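Side-chain contact in major allergen Alt a 1 (PDB 3V0R), which may bind the thaumatin-like proteins of host plants and inhibit their beta-glucanase activity, and forms a disulfide-linked homodimer: residues Lys87-Asp90 with Asp91-Tyr94. Residues are numbered along the deposited sequence; the frame is centred on the assembly and turned at random. Where two conformers were deposited one is given.
With 0FU (2,5,6-triaminopyrimidin-4-ol), chain J; 8AC (8-aminooctanoic acid), chain L.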
loop_
_atom_site.group_PDB
_atom_site.type_symbol
_atom_site.label_atom_id
_atom_site.label_comp_id
_atom_site.label_asym_id
_atom_site.label_seq_id
_atom_site.Cartn_x
_atom_site.Cartn_y
_atom_site.Cartn_z
ATOM N N LYS A 87 -12.028 4.326 17.751
ATOM C CA LYS A 87 -11.910 5.316 18.786
ATOM C C LYS A 87 -12.071 6.737 18.200
ATOM O O LYS A 87 -11.115 7.303 17.597
ATOM C CB LYS A 87 -10.549 5.180 19.459
ATOM C CG LYS A 87 -10.368 6.150 20.609
ATOM C CD LYS A 87 -9.121 5.857 21.432
ATOM C CE LYS A 87 -9.051 6.766 22.647
ATOM N NZ LYS A 87 -7.892 6.389 23.509
ATOM N N VAL A 88 -13.246 7.306 18.418
ATOM C CA VAL A 88 -13.660 8.583 17.826
ATOM C C VAL A 88 -13.075 9.786 18.589
ATOM O O VAL A 88 -12.800 10.826 18.021
ATOM C CB VAL A 88 -15.228 8.645 17.848
ATOM C CG1 VAL A 88 -15.756 10.012 17.410
ATOM C CG2 VAL A 88 -15.755 7.558 16.927
ATOM N N SER A 89 -12.891 9.642 19.903
ATOM C CA SER A 89 -12.371 10.703 20.751
ATOM C C SER A 89 -11.785 10.083 22.055
ATOM O O SER A 89 -11.899 8.822 22.290
ATOM C CB SER A 89 -13.461 11.691 21.154
ATOM O OG SER A 89 -14.366 11.067 22.086
ATOM N N ASP A 90 -11.221 10.945 22.883
ATOM C CA ASP A 90 -10.667 10.489 24.156
ATOM C C ASP A 90 -11.711 9.661 24.933
ATOM O O ASP A 90 -11.348 8.648 25.505
ATOM C CB ASP A 90 -10.094 11.635 25.009
ATOM C CG ASP A 90 -11.102 12.767 25.261
ATOM O OD1 ASP A 90 -12.221 12.748 24.691
ATOM O OD2 ASP A 90 -10.769 13.695 26.050
ATOM N N ASP A 91 -12.972 10.076 24.889
ATOM C CA ASP A 91 -14.053 9.454 25.636
ATOM C C ASP A 91 -15.025 8.560 24.865
ATOM O O ASP A 91 -15.897 7.915 25.503
ATOM C CB ASP A 91 -14.893 10.556 26.225
ATOM C CG ASP A 91 -14.138 11.371 27.241
ATOM O OD1 ASP A 91 -13.043 10.928 27.713
ATOM O OD2 ASP A 91 -14.678 12.451 27.562
ATOM N N ILE A 92 -14.951 8.531 23.535
ATOM C CA ILE A 92 -15.918 7.765 22.768
ATOM C C ILE A 92 -15.203 6.740 21.929
ATOM O O ILE A 92 -14.365 7.094 21.100
ATOM C CB ILE A 92 -16.724 8.668 21.813
ATOM C CG1 ILE A 92 -17.503 9.740 22.608
ATOM C CG2 ILE A 92 -17.698 7.853 20.978
ATOM C CD1 ILE A 92 -18.160 10.801 21.688
ATOM N N THR A 93 -15.558 5.479 22.141
ATOM C CA THR A 93 -15.104 4.375 21.346
ATOM C C THR A 93 -16.315 3.567 20.958
ATOM O O THR A 93 -17.177 3.303 21.809
ATOM C CB THR A 93 -14.129 3.478 22.164
ATOM O OG1 THR A 93 -12.900 4.194 22.396
ATOM C CG2 THR A 93 -13.781 2.199 21.415
ATOM N N TYR A 94 -16.404 3.167 19.690
ATOM C CA TYR A 94 -17.460 2.266 19.227
ATOM C C TYR A 94 -16.890 0.910 19.032
ATOM O O TYR A 94 -15.724 0.785 18.672
ATOM C CB TYR A 94 -18.019 2.707 17.885
ATOM C CG TYR A 94 -18.612 4.072 17.811
ATOM C CD1 TYR A 94 -19.329 4.583 18.859
ATOM C CD2 TYR A 94 -18.511 4.834 16.657
ATOM C CE1 TYR A 94 -19.854 5.881 18.800
ATOM C CE2 TYR A 94 -19.064 6.139 16.583
ATOM C CZ TYR A 94 -19.733 6.621 17.649
ATOM O OH TYR A 94 -20.304 7.879 17.610
HETATM C C4 0FU J . -19.666 11.893 13.216
HETATM N N3 0FU J . -20.709 12.587 13.743
HETATM C C2 0FU J . -21.290 12.235 14.923
HETATM N NAA 0FU J . -22.316 12.963 15.389
HETATM N N1 0FU J . -20.853 11.174 15.636
HETATM C C6 0FU J . -19.809 10.440 15.152
HETATM N NAB 0FU J . -19.373 9.405 15.832
HETATM C C5 0FU J . -19.179 10.778 13.921
HETATM N NAC 0FU J . -18.133 10.081 13.405
HETATM O O4 0FU J . -19.064 12.220 12.019
HETATM N NAA 8AC L . -20.071 13.372 19.800
HETATM O OAB 8AC L . -15.328 14.385 10.818
HETATM O OAC 8AC L . -14.698 12.367 11.156
HETATM C CAD 8AC L . -19.264 12.806 18.710
HETATM C CAE 8AC L . -18.327 13.877 18.196
HETATM C CAF 8AC L . -17.086 13.290 17.553
HETATM C CAG 8AC L . -17.265 13.381 16.031
HETATM C CAH 8AC L . -15.972 13.600 15.334
HETATM C CAI 8AC L . -16.165 13.348 13.810
HETATM C CAJ 8AC L . -14.975 13.883 13.048
HETATM C CAK 8AC L . -15.019 13.480 11.559
HETATM O O HOH W 1 -12.490 6.541 23.702
#
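K87 and T93 face each other as an antiparallel non-hydrogen-bonded pair, and beyond them the chain reverses through D90 and D91. The carbonyl oxygen of I92 takes two backbone donors. V88 N is the nearer, 2.9 Å from I92 O and tilted out of the carbonyl plane. S89 N lies in that plane on a lone pair of I92 O, with the straighter N-H (159°). In return I92 N makes a weak bond to S89 O. Nearer the turn the serine side chain takes over. With chi1 at 71°, S89 OG sits between its own N and carbonyl carbon and looks into the loop, where I92 N, 3.0 Å away, and D91 N both bond to it weakly. In the conformer given for D90, one of two, its carboxylate lies nearly parallel to that of D91, so this pairing is doubtful. A water bridges S89 O and T93 OG1, linking the loop to T93 on the returning side.

On the ligand side, the two methyls of V88 divide the work: CG2 meets the Y94 ring obliquely, 3.6 Å from CE2, while CG1 touches CAF of the 8-aminooctanoic acid at 3.5 Å. I92 CD1 lies against the amino end of the same ligand. Y94 OH accepts a hydrogen bond from NAB of the triaminopyrimidinol, at a short 2.5 Å, and NAB approaches at the ring edge. ND2 of N42 of the second subunit hydrogen-bonds to V88 O.

V88 and S89 opposite I92 make a classic beta bulge, here in the hairpin joining strands 81-87 and 93-106, with V88 and Y94 lining a ligand pocket of the Alt a 1 beta-barrel.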